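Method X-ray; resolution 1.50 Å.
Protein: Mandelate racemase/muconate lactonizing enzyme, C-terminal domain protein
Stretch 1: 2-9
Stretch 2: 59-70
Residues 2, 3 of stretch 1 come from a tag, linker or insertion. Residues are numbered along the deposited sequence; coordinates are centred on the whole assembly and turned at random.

Stretch 1 2-9: SLKIAKVE
Stretch 2 59-70: IAPFLEGQEVLD

A chain that leaves a helix can dock against a distant strand by offering first its apolar helical face and then its bare backbone, and residues 2-9 and 59-70 of this enzyme illustrate the principle. Residues 5-9 form a strand; residues 59-63 are the end of a helix, kinked at Pro-61 and Phe-62. The two axes run almost antiparallel, at 173°, and approach to 7.8 Å. Glu-64 (phi/psi -64/127) is the first residue to leave helical angles and the second of a type II turn running from Leu-63 to Gln-66, closed by Gln-66 N to Leu-63 O at 3.0 Å. Gly-65, at 94/-5, suits its corner because a CB there would be jammed against the preceding carbonyl oxygen.

From the last turn residue, Gln-66 (-98/168), the chain is extended through Glu-67 (-83/129), facing Lys-4 (-98/153) in a single beta bridge with the Lys-4 and Glu-67 CA atoms 4.4 Å apart. Farther along, the CA atoms of Ile-5 and Glu-64 lie 5.2 Å apart, and those of Val-8 and Ala-60 5.3 Å. Three nearly straight backbone hydrogen bonds fix the register: Val-68 N to Leu-3 O, 2.9 Å; Ile-5 N to Gln-66 O, 2.8 Å; and Gly-65 N to Ile-5 O, 2.8 Å. Water 1 extends this network, donating to Leu-3 O at 2.9 Å and accepting from Leu-69 N at 3.0 Å.

Ile-5 and Val-8 both point toward the second stretch and are buried. Ile-5 (m, t) sets CD1 4.2 Å from CB of Leu-63 (m, t) and CG1 3.8 Å from CG2 of Val-68 (t), so the CG1-CD1 arm packs against both. Val-8 (t) packs CB 3.7 Å from Ala-60 CB, where the small alanine permits close approach, and CG2 4.1 Å from Leu-63 CB. Leu-3 (t, p), a tag residue, adds a looser contact, CG to Val-68 CG2 at 4.3 Å.

Charged groups flank this apolar patch. Lys-4 (m, t, t, p) runs extended through chi2 and chi3 and bends at chi4, bringing NZ into a salt bridge with Glu-67 OE2 at 2.9 Å; the CA-to-CB bond of Glu-67 (m, m, chi3 -4°) points away from the first stretch, but its end comes nearer. In Glu-64 (m, t, chi3 -4°) that bond points sideways and the end reaches in, OE2 accepting a 2.9 Å hydrogen bond from Val-8 N. A side-chain carboxylate thus satisfies a strand amide. Together the stretches bury 720 Å², both sides summed.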

ATOM      1  N   SER B   2      29.323  44.733   1.856  1.00 31.72           N
ATOM      2  CA  SER B   2      28.589  44.602   3.147  1.00 29.00           C
ATOM      3  C   SER B   2      29.410  43.824   4.171  1.00 26.94           C
ATOM      4  O   SER B   2      30.580  43.495   3.936  1.00 28.35           O
ATOM      5  CB  SER B   2      27.217  43.948   2.940  1.00 30.05           C
ATOM      6  OG  SER B   2      26.462  43.842   4.147  1.00 32.65           O
ATOM      7  N   LEU B   3      28.773  43.525   5.293  1.00 24.09           N
ATOM      8  CA  LEU B   3      29.447  43.053   6.494  1.00 21.88           C
ATOM      9  C   LEU B   3      30.071  41.665   6.362  1.00 21.08           C
ATOM     10  O   LEU B   3      29.370  40.671   6.123  1.00 20.10           O
ATOM     11  CB  LEU B   3      28.470  43.088   7.665  1.00 21.92           C
ATOM     12  CG  LEU B   3      29.067  43.005   9.071  1.00 20.89           C
ATOM     13  CD1 LEU B   3      30.093  44.107   9.326  1.00 21.04           C
ATOM     14  CD2 LEU B   3      27.948  43.047  10.091  1.00 21.89           C
ATOM     15  N   LYS B   4      31.392  41.614   6.524  1.00 17.70           N
ATOM     16  CA  LYS B   4      32.147  40.365   6.429  1.00 17.06           C
ATOM     17  C   LYS B   4      32.434  39.777   7.801  1.00 15.74           C
ATOM     18  O   LYS B   4      32.508  40.487   8.799  1.00 16.37           O
ATOM     19  CB  LYS B   4      33.455  40.562   5.648  1.00 19.56           C
ATOM     20  CG  LYS B   4      33.253  40.720   4.143  1.00 25.93           C
ATOM     21  CD  LYS B   4      34.568  40.934   3.410  1.00 33.63           C
ATOM     22  CE  LYS B   4      34.382  40.819   1.905  1.00 40.25           C
ATOM     23  NZ  LYS B   4      33.385  41.787   1.363  1.00 45.08           N
ATOM     24  N   ILE B   5      32.576  38.460   7.824  1.00 15.89           N
ATOM     25  CA  ILE B   5      32.918  37.708   9.022  1.00 14.85           C
ATOM     26  C   ILE B   5      34.427  37.790   9.263  1.00 15.34           C
ATOM     27  O   ILE B   5      35.220  37.509   8.361  1.00 16.83           O
ATOM     28  CB  ILE B   5      32.495  36.243   8.855  1.00 14.40           C
ATOM     29  CG1 ILE B   5      30.970  36.146   8.691  1.00 15.43           C
ATOM     30  CG2 ILE B   5      33.013  35.391  10.008  1.00 14.53           C
ATOM     31  CD1 ILE B   5      30.514  34.826   8.101  1.00 15.89           C
ATOM     32  N   ALA B   6      34.822  38.171  10.478  1.00 14.74           N
ATOM     33  CA  ALA B   6      36.237  38.331  10.797  1.00 15.53           C
ATOM     34  C   ALA B   6      36.803  37.123  11.525  1.00 15.37           C
ATOM     35  O   ALA B   6      37.927  36.692  11.259  1.00 18.64           O
ATOM     36  CB  ALA B   6      36.452  39.590  11.623  1.00 15.47           C
ATOM     37  N   LYS B   7      36.015  36.574  12.442  1.00 14.18           N
ATOM     38  CA  LYS B   7      36.495  35.546  13.340  1.00 14.51           C
ATOM     39  C   LYS B   7      35.358  34.613  13.758  1.00 14.25           C
ATOM     40  O   LYS B   7      34.243  35.058  14.033  1.00 13.77           O
ATOM     41  CB  LYS B   7      37.112  36.204  14.579  1.00 15.93           C
ATOM     42  CG  LYS B   7      37.874  35.247  15.473  1.00 16.56           C
ATOM     43  CD  LYS B   7      38.712  35.979  16.509  1.00 23.09           C
ATOM     44  CE  LYS B   7      39.535  34.986  17.319  1.00 29.55           C
ATOM     45  NZ  LYS B   7      40.759  35.596  17.906  1.00 44.21           N
ATOM     46  N   VAL B   8      35.661  33.323  13.808  1.00 13.17           N
ATOM     47  CA  VAL B   8      34.723  32.325  14.311  1.00 12.57           C
ATOM     48  C   VAL B   8      35.426  31.574  15.438  1.00 14.36           C
ATOM     49  O   VAL B   8      36.496  30.994  15.234  1.00 15.60           O
ATOM     50  CB  VAL B   8      34.276  31.339  13.205  1.00 13.60           C
ATOM     51  CG1 VAL B   8      33.361  30.266  13.790  1.00 13.97           C
ATOM     52  CG2 VAL B   8      33.587  32.065  12.055  1.00 14.74           C
ATOM     53  N   GLU B   9      34.843  31.609  16.634  1.00 13.03           N
ATOM     54  CA  GLU B   9      35.424  30.945  17.803  1.00 12.74           C
ATOM     55  C   GLU B   9      34.512  29.847  18.313  1.00 12.87           C
ATOM     56  O   GLU B   9      33.296  30.039  18.414  1.00 13.28           O
ATOM     57  CB  GLU B   9      35.606  31.924  18.949  1.00 15.10           C
ATOM     58  CG  GLU B   9      36.663  32.978  18.742  1.00 17.70           C
ATOM     59  CD  GLU B   9      36.547  34.019  19.823  1.00 19.25           C
ATOM     60  OE1 GLU B   9      37.024  33.777  20.947  1.00 22.19           O
ATOM     61  OE2 GLU B   9      35.932  35.055  19.564  1.00 20.01           O
ATOM     62  N   ILE B  59      34.691  24.436   9.606  1.00 13.92           N
ATOM     63  CA  ILE B  59      33.760  25.501   9.232  1.00 14.12           C
ATOM     64  C   ILE B  59      34.384  26.888   9.311  1.00 14.96           C
ATOM     65  O   ILE B  59      34.300  27.664   8.353  1.00 15.60           O
ATOM     66  CB  ILE B  59      32.462  25.426  10.063  1.00 13.64           C
ATOM     67  CG1 ILE B  59      31.802  24.052   9.888  1.00 13.36           C
ATOM     68  CG2 ILE B  59      31.500  26.539   9.675  1.00 14.34           C
ATOM     69  CD1 ILE B  59      30.662  23.786  10.855  1.00 13.64           C
ATOM     70  N   ALA B  60      35.002  27.193  10.450  1.00 14.34           N
ATOM     71  CA  ALA B  60      35.607  28.506  10.688  1.00 15.22           C
ATOM     72  C   ALA B  60      36.506  29.008   9.542  1.00 15.72           C
ATOM     73  O   ALA B  60      36.322  30.141   9.097  1.00 16.55           O
ATOM     74  CB  ALA B  60      36.345  28.526  12.021  1.00 15.11           C
ATOM     75  N   PRO B  61      37.460  28.177   9.052  1.00 15.46           N
ATOM     76  CA  PRO B  61      38.335  28.697   7.989  1.00 17.19           C
ATOM     77  C   PRO B  61      37.562  29.075   6.732  1.00 16.82           C
ATOM     78  O   PRO B  61      37.987  29.957   5.993  1.00 20.55           O
ATOM     79  CB  PRO B  61      39.285  27.527   7.688  1.00 19.71           C
ATOM     80  CG  PRO B  61      39.220  26.642   8.880  1.00 20.94           C
ATOM     81  CD  PRO B  61      37.863  26.824   9.490  1.00 15.55           C
ATOM     82  N   PHE B  62      36.427  28.426   6.498  1.00 16.66           N
ATOM     83  CA  PHE B  62      35.611  28.717   5.325  1.00 16.60           C
ATOM     84  C   PHE B  62      34.773  29.986   5.490  1.00 17.76           C
ATOM     85  O   PHE B  62      34.621  30.757   4.551  1.00 19.19           O
ATOM     86  CB  PHE B  62      34.715  27.523   4.994  1.00 18.21           C
ATOM     87  CG  PHE B  62      33.705  27.808   3.923  1.00 19.62           C
ATOM     88  CD1 PHE B  62      34.082  27.825   2.581  1.00 23.92           C
ATOM     89  CD2 PHE B  62      32.372  28.077   4.252  1.00 20.65           C
ATOM     90  CE1 PHE B  62      33.154  28.097   1.586  1.00 26.05           C
ATOM     91  CE2 PHE B  62      31.438  28.342   3.259  1.00 21.81           C
ATOM     92  CZ  PHE B  62      31.832  28.358   1.927  1.00 25.95           C
ATOM     93  N   LEU B  63      34.220  30.196   6.682  1.00 14.65           N
ATOM     94  CA  LEU B  63      33.378  31.366   6.928  1.00 14.73           C
ATOM     95  C   LEU B  63      34.133  32.678   7.045  1.00 15.53           C
ATOM     96  O   LEU B  63      33.601  33.728   6.711  1.00 14.79           O
ATOM     97  CB  LEU B  63      32.564  31.176   8.206  1.00 14.92           C
ATOM     98  CG  LEU B  63      31.528  30.061   8.215  1.00 14.00           C
ATOM     99  CD1 LEU B  63      30.839  30.057   9.574  1.00 14.45           C
ATOM    100  CD2 LEU B  63      30.513  30.279   7.099  1.00 14.20           C
ATOM    101  N   GLU B  64      35.359  32.615   7.555  1.00 15.16           N
ATOM    102  CA  GLU B  64      36.127  33.840   7.787  1.00 15.63           C
ATOM    103  C   GLU B  64      36.403  34.509   6.434  1.00 14.85           C
ATOM    104  O   GLU B  64      36.867  33.856   5.501  1.00 17.27           O
ATOM    105  CB  GLU B  64      37.377  33.549   8.639  1.00 19.66           C
ATOM    106  CG  GLU B  64      37.005  33.266  10.104  1.00 19.60           C
ATOM    107  CD  GLU B  64      38.124  32.676  10.949  1.00 22.93           C
ATOM    108  OE1 GLU B  64      39.211  32.389  10.404  1.00 25.68           O
ATOM    109  OE2 GLU B  64      37.913  32.502  12.172  1.00 21.51           O
ATOM    110  N   GLY B  65      36.048  35.790   6.325  1.00 14.29           N
ATOM    111  CA  GLY B  65      36.178  36.571   5.089  1.00 15.61           C
ATOM    112  C   GLY B  65      34.926  36.611   4.225  1.00 15.41           C
ATOM    113  O   GLY B  65      34.881  37.312   3.208  1.00 15.97           O
ATOM    114  N   GLN B  66      33.903  35.862   4.630  1.00 14.87           N
ATOM    115  CA  GLN B  66      32.665  35.776   3.852  1.00 14.09           C
ATOM    116  C   GLN B  66      31.583  36.720   4.392  1.00 14.34           C
ATOM    117  O   GLN B  66      31.708  37.265   5.486  1.00 15.85           O
ATOM    118  CB  GLN B  66      32.155  34.331   3.819  1.00 15.07           C
ATOM    119  CG  GLN B  66      33.107  33.356   3.136  1.00 15.61           C
ATOM    120  CD  GLN B  66      33.298  33.678   1.669  1.00 16.70           C
ATOM    121  OE1 GLN B  66      32.334  33.784   0.922  1.00 18.64           O
ATOM    122  NE2 GLN B  66      34.546  33.816   1.251  1.00 18.94           N
ATOM    123  N   GLU B  67      30.517  36.897   3.621  1.00 14.54           N
ATOM    124  CA  GLU B  67      29.470  37.853   3.971  1.00 15.94           C
ATOM    125  C   GLU B  67      28.458  37.267   4.960  1.00 13.84           C
ATOM    126  O   GLU B  67      27.892  36.202   4.711  1.00 13.86           O
ATOM    127  CB  GLU B  67      28.756  38.318   2.695  1.00 18.40           C
ATOM    128  CG  GLU B  67      29.645  39.106   1.741  1.00 24.22           C
ATOM    129  CD  GLU B  67      29.773  40.558   2.148  1.00 28.47           C
ATOM    130  OE1 GLU B  67      29.113  40.958   3.131  1.00 23.93           O
ATOM    131  OE2 GLU B  67      30.527  41.305   1.485  1.00 36.12           O
ATOM    132  N   VAL B  68      28.205  37.991   6.052  1.00 13.14           N
ATOM    133  CA  VAL B  68      27.224  37.574   7.064  1.00 13.32           C
ATOM    134  C   VAL B  68      25.884  37.216   6.432  1.00 14.11           C
ATOM    135  O   VAL B  68      25.274  36.203   6.778  1.00 15.67           O
ATOM    136  CB  VAL B  68      27.019  38.679   8.126  1.00 14.48           C
ATOM    137  CG1 VAL B  68      25.781  38.430   8.986  1.00 15.61           C
ATOM    138  CG2 VAL B  68      28.268  38.799   8.984  1.00 16.47           C
ATOM    139  N   LEU B  69      25.430  38.036   5.489  1.00 13.50           N
ATOM    140  CA  LEU B  69      24.104  37.837   4.914  1.00 14.35           C
ATOM    141  C   LEU B  69      23.977  36.579   4.059  1.00 14.86           C
ATOM    142  O   LEU B  69      22.857  36.117   3.817  1.00 17.39           O
ATOM    143  CB  LEU B  69      23.664  39.067   4.121  1.00 14.83           C
ATOM    144  CG  LEU B  69      23.353  40.322   4.953  1.00 15.17           C
ATOM    145  CD1 LEU B  69      22.983  41.480   4.049  1.00 16.17           C
ATOM    146  CD2 LEU B  69      22.238  40.089   5.961  1.00 15.43           C
ATOM    147  N   ASP B  70      25.110  36.012   3.631  1.00 13.58           N
ATOM    148  CA  ASP B  70      25.110  34.832   2.759  1.00 13.51           C
ATOM    149  C   ASP B  70      24.996  33.531   3.556  1.00 13.59           C
ATOM    150  O   ASP B  70      25.392  32.481   3.074  1.00 13.46           O
ATOM    151  CB  ASP B  70      26.386  34.800   1.895  1.00 13.87           C
ATOM    152  CG  ASP B  70      26.383  35.839   0.793  1.00 16.51           C
ATOM    153  OD1 ASP B  70      25.316  36.444   0.545  1.00 16.70           O
ATOM    154  OD2 ASP B  70      27.452  36.045   0.167  1.00 21.49           O
TER
HETATM  155  O   HOH W   1      26.693  40.671   4.898  1.00 20.10           O